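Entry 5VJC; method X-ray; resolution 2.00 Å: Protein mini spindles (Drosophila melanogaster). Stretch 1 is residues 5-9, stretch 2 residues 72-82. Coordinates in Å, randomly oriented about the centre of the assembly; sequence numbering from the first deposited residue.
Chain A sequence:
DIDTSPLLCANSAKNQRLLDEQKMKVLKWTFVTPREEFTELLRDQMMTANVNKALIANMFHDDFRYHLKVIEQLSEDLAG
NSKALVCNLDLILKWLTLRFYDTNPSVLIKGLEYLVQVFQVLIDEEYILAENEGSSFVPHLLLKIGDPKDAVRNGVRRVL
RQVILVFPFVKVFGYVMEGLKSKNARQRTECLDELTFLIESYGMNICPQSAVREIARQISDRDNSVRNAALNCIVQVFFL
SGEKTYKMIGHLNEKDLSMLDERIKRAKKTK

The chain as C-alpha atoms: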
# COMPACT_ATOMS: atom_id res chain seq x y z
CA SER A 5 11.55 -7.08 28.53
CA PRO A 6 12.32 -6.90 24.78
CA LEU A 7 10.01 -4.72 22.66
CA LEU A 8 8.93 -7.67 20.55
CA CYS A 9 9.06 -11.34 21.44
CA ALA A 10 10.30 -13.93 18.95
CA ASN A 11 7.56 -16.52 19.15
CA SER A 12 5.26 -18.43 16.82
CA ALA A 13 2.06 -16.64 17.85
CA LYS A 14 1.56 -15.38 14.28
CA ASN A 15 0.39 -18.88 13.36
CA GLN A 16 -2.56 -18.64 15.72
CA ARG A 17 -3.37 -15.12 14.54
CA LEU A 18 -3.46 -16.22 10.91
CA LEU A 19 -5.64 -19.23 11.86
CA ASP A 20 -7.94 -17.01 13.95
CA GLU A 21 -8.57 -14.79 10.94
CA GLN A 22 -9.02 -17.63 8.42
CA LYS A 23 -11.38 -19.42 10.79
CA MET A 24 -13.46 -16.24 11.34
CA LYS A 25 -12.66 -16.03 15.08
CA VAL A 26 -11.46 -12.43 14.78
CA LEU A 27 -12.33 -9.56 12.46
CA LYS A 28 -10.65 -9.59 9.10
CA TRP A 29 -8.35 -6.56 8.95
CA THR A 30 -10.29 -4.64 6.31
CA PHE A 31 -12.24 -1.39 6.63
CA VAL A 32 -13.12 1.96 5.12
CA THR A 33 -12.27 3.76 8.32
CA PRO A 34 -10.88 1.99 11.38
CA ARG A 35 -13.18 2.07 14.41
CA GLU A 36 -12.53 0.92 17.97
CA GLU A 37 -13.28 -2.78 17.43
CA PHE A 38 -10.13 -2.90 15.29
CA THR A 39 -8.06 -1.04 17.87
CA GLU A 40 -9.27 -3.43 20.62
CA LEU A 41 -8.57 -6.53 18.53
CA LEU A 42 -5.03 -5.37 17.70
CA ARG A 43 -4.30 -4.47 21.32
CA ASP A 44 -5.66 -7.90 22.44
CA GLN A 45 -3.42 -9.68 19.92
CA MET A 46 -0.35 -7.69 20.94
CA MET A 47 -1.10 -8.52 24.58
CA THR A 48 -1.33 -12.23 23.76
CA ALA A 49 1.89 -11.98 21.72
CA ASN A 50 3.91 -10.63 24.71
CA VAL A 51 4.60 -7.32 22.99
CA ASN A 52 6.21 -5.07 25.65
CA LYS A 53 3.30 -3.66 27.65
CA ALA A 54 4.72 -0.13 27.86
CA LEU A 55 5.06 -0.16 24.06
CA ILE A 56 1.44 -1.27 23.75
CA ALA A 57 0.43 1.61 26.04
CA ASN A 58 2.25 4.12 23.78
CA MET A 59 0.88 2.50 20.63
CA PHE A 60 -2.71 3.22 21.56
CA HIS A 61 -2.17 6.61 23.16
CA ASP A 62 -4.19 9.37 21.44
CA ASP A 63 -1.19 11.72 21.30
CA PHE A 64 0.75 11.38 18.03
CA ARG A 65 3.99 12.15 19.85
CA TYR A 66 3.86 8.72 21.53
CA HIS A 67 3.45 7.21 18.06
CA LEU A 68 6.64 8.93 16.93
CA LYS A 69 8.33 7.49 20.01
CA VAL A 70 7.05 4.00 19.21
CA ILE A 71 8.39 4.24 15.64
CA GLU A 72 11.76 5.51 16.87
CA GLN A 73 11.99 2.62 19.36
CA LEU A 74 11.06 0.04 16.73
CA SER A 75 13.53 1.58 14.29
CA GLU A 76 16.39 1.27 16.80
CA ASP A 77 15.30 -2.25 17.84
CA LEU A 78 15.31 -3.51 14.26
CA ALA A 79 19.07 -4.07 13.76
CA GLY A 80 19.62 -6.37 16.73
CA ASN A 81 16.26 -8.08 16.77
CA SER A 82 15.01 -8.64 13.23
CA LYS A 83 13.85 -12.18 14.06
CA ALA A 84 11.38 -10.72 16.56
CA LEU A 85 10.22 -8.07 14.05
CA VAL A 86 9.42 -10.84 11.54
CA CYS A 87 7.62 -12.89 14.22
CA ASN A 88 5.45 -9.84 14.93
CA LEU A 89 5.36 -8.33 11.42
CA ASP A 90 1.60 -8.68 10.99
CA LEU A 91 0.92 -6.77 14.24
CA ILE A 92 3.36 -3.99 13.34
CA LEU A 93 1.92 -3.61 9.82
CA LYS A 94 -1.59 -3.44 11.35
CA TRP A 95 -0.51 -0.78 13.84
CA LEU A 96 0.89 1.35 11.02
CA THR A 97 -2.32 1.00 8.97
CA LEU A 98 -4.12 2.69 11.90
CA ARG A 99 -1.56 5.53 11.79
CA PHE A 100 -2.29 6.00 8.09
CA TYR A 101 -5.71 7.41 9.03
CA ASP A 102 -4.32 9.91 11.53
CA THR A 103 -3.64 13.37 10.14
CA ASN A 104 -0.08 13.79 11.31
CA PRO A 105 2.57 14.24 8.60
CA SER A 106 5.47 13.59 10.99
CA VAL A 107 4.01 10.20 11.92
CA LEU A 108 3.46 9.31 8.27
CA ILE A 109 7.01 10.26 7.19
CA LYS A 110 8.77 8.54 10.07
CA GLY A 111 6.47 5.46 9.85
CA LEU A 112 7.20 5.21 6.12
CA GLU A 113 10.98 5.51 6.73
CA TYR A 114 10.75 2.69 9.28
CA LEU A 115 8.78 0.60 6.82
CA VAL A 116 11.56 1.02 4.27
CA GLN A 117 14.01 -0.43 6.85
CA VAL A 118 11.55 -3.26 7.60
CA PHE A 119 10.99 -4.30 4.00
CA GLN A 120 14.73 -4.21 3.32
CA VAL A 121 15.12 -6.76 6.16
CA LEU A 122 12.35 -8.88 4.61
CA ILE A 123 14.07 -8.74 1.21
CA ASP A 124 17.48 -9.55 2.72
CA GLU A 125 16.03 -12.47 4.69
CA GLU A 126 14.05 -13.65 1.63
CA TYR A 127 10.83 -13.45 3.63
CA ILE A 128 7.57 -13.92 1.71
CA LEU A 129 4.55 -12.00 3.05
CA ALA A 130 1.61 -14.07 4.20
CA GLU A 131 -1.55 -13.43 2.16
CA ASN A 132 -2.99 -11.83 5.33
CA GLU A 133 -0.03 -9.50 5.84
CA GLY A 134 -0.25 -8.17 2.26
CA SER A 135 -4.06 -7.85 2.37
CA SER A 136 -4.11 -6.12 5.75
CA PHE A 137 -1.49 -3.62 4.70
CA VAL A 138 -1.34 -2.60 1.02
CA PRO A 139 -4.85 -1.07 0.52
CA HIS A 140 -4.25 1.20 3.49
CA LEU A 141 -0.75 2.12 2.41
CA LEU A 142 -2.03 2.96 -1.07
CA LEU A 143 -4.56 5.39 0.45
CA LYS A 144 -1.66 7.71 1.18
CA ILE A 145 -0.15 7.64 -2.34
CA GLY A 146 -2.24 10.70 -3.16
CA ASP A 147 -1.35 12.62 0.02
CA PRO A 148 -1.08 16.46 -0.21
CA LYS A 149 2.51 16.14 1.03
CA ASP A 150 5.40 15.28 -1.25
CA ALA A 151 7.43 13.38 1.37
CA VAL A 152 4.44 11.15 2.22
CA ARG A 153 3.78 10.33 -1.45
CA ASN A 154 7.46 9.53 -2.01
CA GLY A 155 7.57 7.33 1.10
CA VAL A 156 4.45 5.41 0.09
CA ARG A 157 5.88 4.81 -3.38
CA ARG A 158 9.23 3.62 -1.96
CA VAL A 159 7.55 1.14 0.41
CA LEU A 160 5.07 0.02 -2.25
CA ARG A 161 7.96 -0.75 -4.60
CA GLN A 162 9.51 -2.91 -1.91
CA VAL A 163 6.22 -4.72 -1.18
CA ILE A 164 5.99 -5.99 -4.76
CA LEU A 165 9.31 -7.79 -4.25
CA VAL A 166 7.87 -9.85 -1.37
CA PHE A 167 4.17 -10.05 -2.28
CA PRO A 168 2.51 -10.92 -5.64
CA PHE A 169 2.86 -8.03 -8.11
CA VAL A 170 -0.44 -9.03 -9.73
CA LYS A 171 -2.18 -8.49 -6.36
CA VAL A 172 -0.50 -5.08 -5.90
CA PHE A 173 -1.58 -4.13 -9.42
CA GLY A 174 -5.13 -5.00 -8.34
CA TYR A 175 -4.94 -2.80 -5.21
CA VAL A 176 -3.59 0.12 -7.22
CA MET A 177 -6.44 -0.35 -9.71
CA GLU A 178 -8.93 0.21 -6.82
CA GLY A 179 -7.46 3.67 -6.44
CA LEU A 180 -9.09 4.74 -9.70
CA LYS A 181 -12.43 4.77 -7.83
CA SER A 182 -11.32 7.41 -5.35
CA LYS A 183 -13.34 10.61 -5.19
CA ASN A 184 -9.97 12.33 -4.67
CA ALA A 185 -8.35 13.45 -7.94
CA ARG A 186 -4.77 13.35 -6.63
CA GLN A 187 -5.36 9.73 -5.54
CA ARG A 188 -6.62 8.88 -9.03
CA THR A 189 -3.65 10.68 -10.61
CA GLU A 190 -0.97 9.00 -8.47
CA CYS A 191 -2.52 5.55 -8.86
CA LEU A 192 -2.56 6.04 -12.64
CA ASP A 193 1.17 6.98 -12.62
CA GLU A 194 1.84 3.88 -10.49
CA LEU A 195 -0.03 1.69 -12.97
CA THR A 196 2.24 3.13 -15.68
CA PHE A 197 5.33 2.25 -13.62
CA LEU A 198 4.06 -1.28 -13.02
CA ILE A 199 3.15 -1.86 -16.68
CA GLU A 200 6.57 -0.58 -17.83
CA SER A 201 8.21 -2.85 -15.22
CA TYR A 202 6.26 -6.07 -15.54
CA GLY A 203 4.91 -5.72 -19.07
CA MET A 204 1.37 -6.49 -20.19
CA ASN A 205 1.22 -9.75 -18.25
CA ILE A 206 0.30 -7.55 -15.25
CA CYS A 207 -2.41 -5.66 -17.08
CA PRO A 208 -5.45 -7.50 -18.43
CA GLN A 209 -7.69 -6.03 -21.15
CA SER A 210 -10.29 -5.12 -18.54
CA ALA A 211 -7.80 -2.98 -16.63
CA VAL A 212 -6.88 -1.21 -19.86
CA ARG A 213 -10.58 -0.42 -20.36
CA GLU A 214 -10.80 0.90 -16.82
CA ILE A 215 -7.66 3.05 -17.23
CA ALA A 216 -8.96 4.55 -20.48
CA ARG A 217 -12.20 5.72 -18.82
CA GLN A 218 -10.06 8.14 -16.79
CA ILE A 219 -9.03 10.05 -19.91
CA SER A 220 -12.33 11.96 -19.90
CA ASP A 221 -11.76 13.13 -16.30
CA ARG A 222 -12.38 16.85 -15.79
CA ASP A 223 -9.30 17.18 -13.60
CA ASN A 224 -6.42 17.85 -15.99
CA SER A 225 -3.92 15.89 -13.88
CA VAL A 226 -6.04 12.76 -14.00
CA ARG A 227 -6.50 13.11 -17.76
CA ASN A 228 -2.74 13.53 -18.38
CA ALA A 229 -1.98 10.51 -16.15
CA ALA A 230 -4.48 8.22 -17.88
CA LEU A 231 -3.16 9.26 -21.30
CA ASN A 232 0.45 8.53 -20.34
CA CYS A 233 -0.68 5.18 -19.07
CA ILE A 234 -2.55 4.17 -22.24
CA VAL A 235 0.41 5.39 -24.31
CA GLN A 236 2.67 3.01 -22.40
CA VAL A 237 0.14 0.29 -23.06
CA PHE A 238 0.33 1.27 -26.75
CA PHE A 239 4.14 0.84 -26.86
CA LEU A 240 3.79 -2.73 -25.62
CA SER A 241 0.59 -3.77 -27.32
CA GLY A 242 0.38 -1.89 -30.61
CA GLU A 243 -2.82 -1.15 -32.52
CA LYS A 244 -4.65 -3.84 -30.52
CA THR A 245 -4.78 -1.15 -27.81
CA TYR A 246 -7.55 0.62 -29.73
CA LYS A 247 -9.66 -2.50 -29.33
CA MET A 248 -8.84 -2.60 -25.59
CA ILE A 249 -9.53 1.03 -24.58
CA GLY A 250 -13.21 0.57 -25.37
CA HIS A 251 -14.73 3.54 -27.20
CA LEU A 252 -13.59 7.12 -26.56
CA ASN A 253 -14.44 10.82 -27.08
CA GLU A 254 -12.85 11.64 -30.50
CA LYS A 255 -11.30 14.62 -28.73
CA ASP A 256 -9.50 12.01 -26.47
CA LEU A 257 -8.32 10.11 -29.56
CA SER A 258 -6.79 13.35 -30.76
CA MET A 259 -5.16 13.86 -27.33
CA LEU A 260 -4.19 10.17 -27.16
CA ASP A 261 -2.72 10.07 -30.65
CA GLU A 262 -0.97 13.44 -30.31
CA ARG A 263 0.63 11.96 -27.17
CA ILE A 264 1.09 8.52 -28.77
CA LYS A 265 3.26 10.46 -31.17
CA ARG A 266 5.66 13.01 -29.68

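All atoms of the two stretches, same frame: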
# COMPACT_ATOMS: atom_id res chain seq x y z
N SER A 5 12.70 -6.71 29.34
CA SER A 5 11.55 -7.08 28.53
C SER A 5 11.70 -6.53 27.11
O SER A 5 11.49 -5.34 26.89
CB SER A 5 10.26 -6.57 29.17
OG SER A 5 9.11 -6.97 28.43
N PRO A 6 12.08 -7.40 26.14
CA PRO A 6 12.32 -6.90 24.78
C PRO A 6 11.05 -6.30 24.19
O PRO A 6 9.96 -6.69 24.62
CB PRO A 6 12.75 -8.16 24.01
CG PRO A 6 12.10 -9.28 24.75
CD PRO A 6 12.11 -8.87 26.21
N LEU A 7 11.17 -5.36 23.26
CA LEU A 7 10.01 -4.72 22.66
C LEU A 7 9.08 -5.76 22.04
O LEU A 7 7.86 -5.75 22.25
CB LEU A 7 10.43 -3.70 21.60
CG LEU A 7 11.21 -2.47 22.07
CD1 LEU A 7 11.39 -1.50 20.91
CD2 LEU A 7 10.51 -1.78 23.23
N LEU A 8 9.68 -6.65 21.27
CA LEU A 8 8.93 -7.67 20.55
C LEU A 8 9.49 -9.03 20.92
O LEU A 8 10.71 -9.19 21.08
CB LEU A 8 9.01 -7.44 19.04
CG LEU A 8 8.43 -6.13 18.54
CD1 LEU A 8 8.65 -6.02 17.04
CD2 LEU A 8 6.94 -6.03 18.87
N CYS A 9 8.62 -10.01 21.04
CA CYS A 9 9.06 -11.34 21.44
C CYS A 9 9.09 -12.28 20.23
O CYS A 9 8.09 -12.40 19.51
CB CYS A 9 8.16 -11.88 22.56
SG CYS A 9 8.49 -13.59 23.07
N GLU A 72 10.35 5.39 16.55
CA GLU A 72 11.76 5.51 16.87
C GLU A 72 12.30 4.28 17.64
O GLU A 72 13.38 3.79 17.36
CB GLU A 72 12.00 6.77 17.69
CG GLU A 72 13.46 7.02 17.99
CD GLU A 72 13.67 8.31 18.77
OE1 GLU A 72 13.19 8.39 19.94
OE2 GLU A 72 14.28 9.24 18.22
N GLN A 73 11.54 3.79 18.61
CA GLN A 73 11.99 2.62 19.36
C GLN A 73 12.07 1.40 18.45
O GLN A 73 13.05 0.66 18.46
CB GLN A 73 11.07 2.38 20.55
CG GLN A 73 11.31 3.35 21.69
CD GLN A 73 10.21 3.35 22.71
OE1 GLN A 73 9.08 2.97 22.41
NE2 GLN A 73 10.52 3.78 23.92
N LEU A 74 11.04 1.18 17.63
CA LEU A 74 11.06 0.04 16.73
C LEU A 74 12.21 0.15 15.73
O LEU A 74 12.86 -0.84 15.39
CB LEU A 74 9.72 -0.09 15.99
CG LEU A 74 8.50 -0.44 16.84
CD1 LEU A 74 7.21 -0.19 16.05
CD2 LEU A 74 8.61 -1.89 17.29
N SER A 75 12.45 1.37 15.25
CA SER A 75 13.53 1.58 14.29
C SER A 75 14.89 1.21 14.88
O SER A 75 15.71 0.58 14.22
CB SER A 75 13.56 3.05 13.80
OG SER A 75 14.60 3.22 12.85
N GLU A 76 15.13 1.61 16.13
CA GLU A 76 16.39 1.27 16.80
C GLU A 76 16.47 -0.23 17.08
O GLU A 76 17.53 -0.84 16.94
CB GLU A 76 16.54 2.07 18.09
CG GLU A 76 17.56 3.19 17.99
CD GLU A 76 17.05 4.49 18.59
OE1 GLU A 76 16.05 4.47 19.33
OE2 GLU A 76 17.67 5.55 18.31
N ASP A 77 15.34 -0.83 17.45
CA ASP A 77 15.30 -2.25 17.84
C ASP A 77 15.52 -3.19 16.66
O ASP A 77 15.82 -4.37 16.85
CB ASP A 77 13.97 -2.58 18.52
CG ASP A 77 13.94 -3.97 19.12
OD1 ASP A 77 14.89 -4.31 19.87
OD2 ASP A 77 13.00 -4.74 18.83
N LEU A 78 15.38 -2.66 15.45
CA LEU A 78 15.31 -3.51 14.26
C LEU A 78 16.63 -4.19 13.90
O LEU A 78 16.64 -5.35 13.49
CB LEU A 78 14.80 -2.70 13.05
CG LEU A 78 14.72 -3.42 11.70
CD1 LEU A 78 13.95 -4.74 11.77
CD2 LEU A 78 14.11 -2.50 10.65
N ALA A 79 17.75 -3.49 14.07
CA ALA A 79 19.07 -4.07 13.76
C ALA A 79 19.36 -5.36 14.55
O ALA A 79 19.69 -6.40 13.97
CB ALA A 79 20.16 -3.06 14.02
N GLY A 80 19.24 -5.27 15.87
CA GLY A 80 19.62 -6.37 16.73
C GLY A 80 18.58 -7.46 16.82
O GLY A 80 18.91 -8.62 17.10
N ASN A 81 17.33 -7.11 16.57
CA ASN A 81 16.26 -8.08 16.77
C ASN A 81 15.29 -8.15 15.60
O ASN A 81 14.09 -7.91 15.76
CB ASN A 81 15.51 -7.76 18.07
CG ASN A 81 15.03 -9.01 18.80
OD1 ASN A 81 14.97 -10.11 18.21
ND2 ASN A 81 14.69 -8.86 20.07
N SER A 82 15.81 -8.49 14.43
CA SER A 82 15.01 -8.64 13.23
C SER A 82 14.15 -9.91 13.26
O SER A 82 13.06 -9.95 12.68
CB SER A 82 15.92 -8.66 12.00
OG SER A 82 16.61 -9.89 11.92
O HOH W 1 12.88 -6.92 20.46
O HOH W 2 13.26 -10.67 21.24

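The contact packs an irregular segment, Ser5 to Cys9, against a helical segment and the residues that follow it. No direct hydrogen bond crosses between the two stretches; packing, chiefly around Leu7 and Leu8, and two bridging waters join them.

Glu72 lies out of reach; its O accepts from Glu76 N at 3.1 Å, within the helix. Gln73 is the first residue to touch. Its CA-to-CB bond points toward the other stretch, and its CB lies 3.9 Å from Leu7 CD1, so the aliphatic start of a long polar side chain serves here as an apolar surface. The same methyl, Leu7 CD1, comes within 3.7 Å of Gln73 O. That carbonyl is already engaged along the helix, accepting from Asp77 N at 2.9 Å, so a methyl can rest beside it without depriving it of a partner.

Leu74 is buried. Its CA-to-CB bond runs sideways, but the m,t rotamer brings the end of the side chain nearer, and Leu74 CD2 meets Leu8 CD1 at 4.1 Å. Two branched aliphatic side chains suit this place, since neither has a polar group to satisfy in a buried setting. Ser75 and Glu76 make no contact across the interface; Ser75 OG is hydrogen-bonded elsewhere in the structure.

Asp77, one helical turn beyond Gln73, again points toward stretch 1. Its CB packs 3.7 Å from Leu7 CD1, so this one methyl touches both residues, and Leu7 has the largest covered area in the contact. The Asp77 carboxylate has a different role: its OD2 accepts a hydrogen bond from water 1 at 2.7 Å, and the same water donates to Leu8 O at 3.2 Å. An acidic side chain suits this position because it can offer CB to a leucine and an oxygen to a water.

Leu78, Ala79 and Gly80, helical in phi/psi but without the regular bonds, stand clear of stretch 1. Asn81 N donates to Asp77 O at 3.1 Å, and Asn81, at the N-cap position before the next helix, points its CA-to-CB bond back toward the segment. Its ND2 is 4.1 Å from Leu8 O, but water 2 spans the gap, accepting from Asn81 ND2 at 2.6 Å and donating to Leu8 O at 3.0 Å. An amide nitrogen suits this site because it can donate to a water that in turn donates to the carbonyl. Pro6 adds a peripheral contact, its CB 4.4 Å from Asn81 ND2. Ser82 begins the next helix, beyond reach.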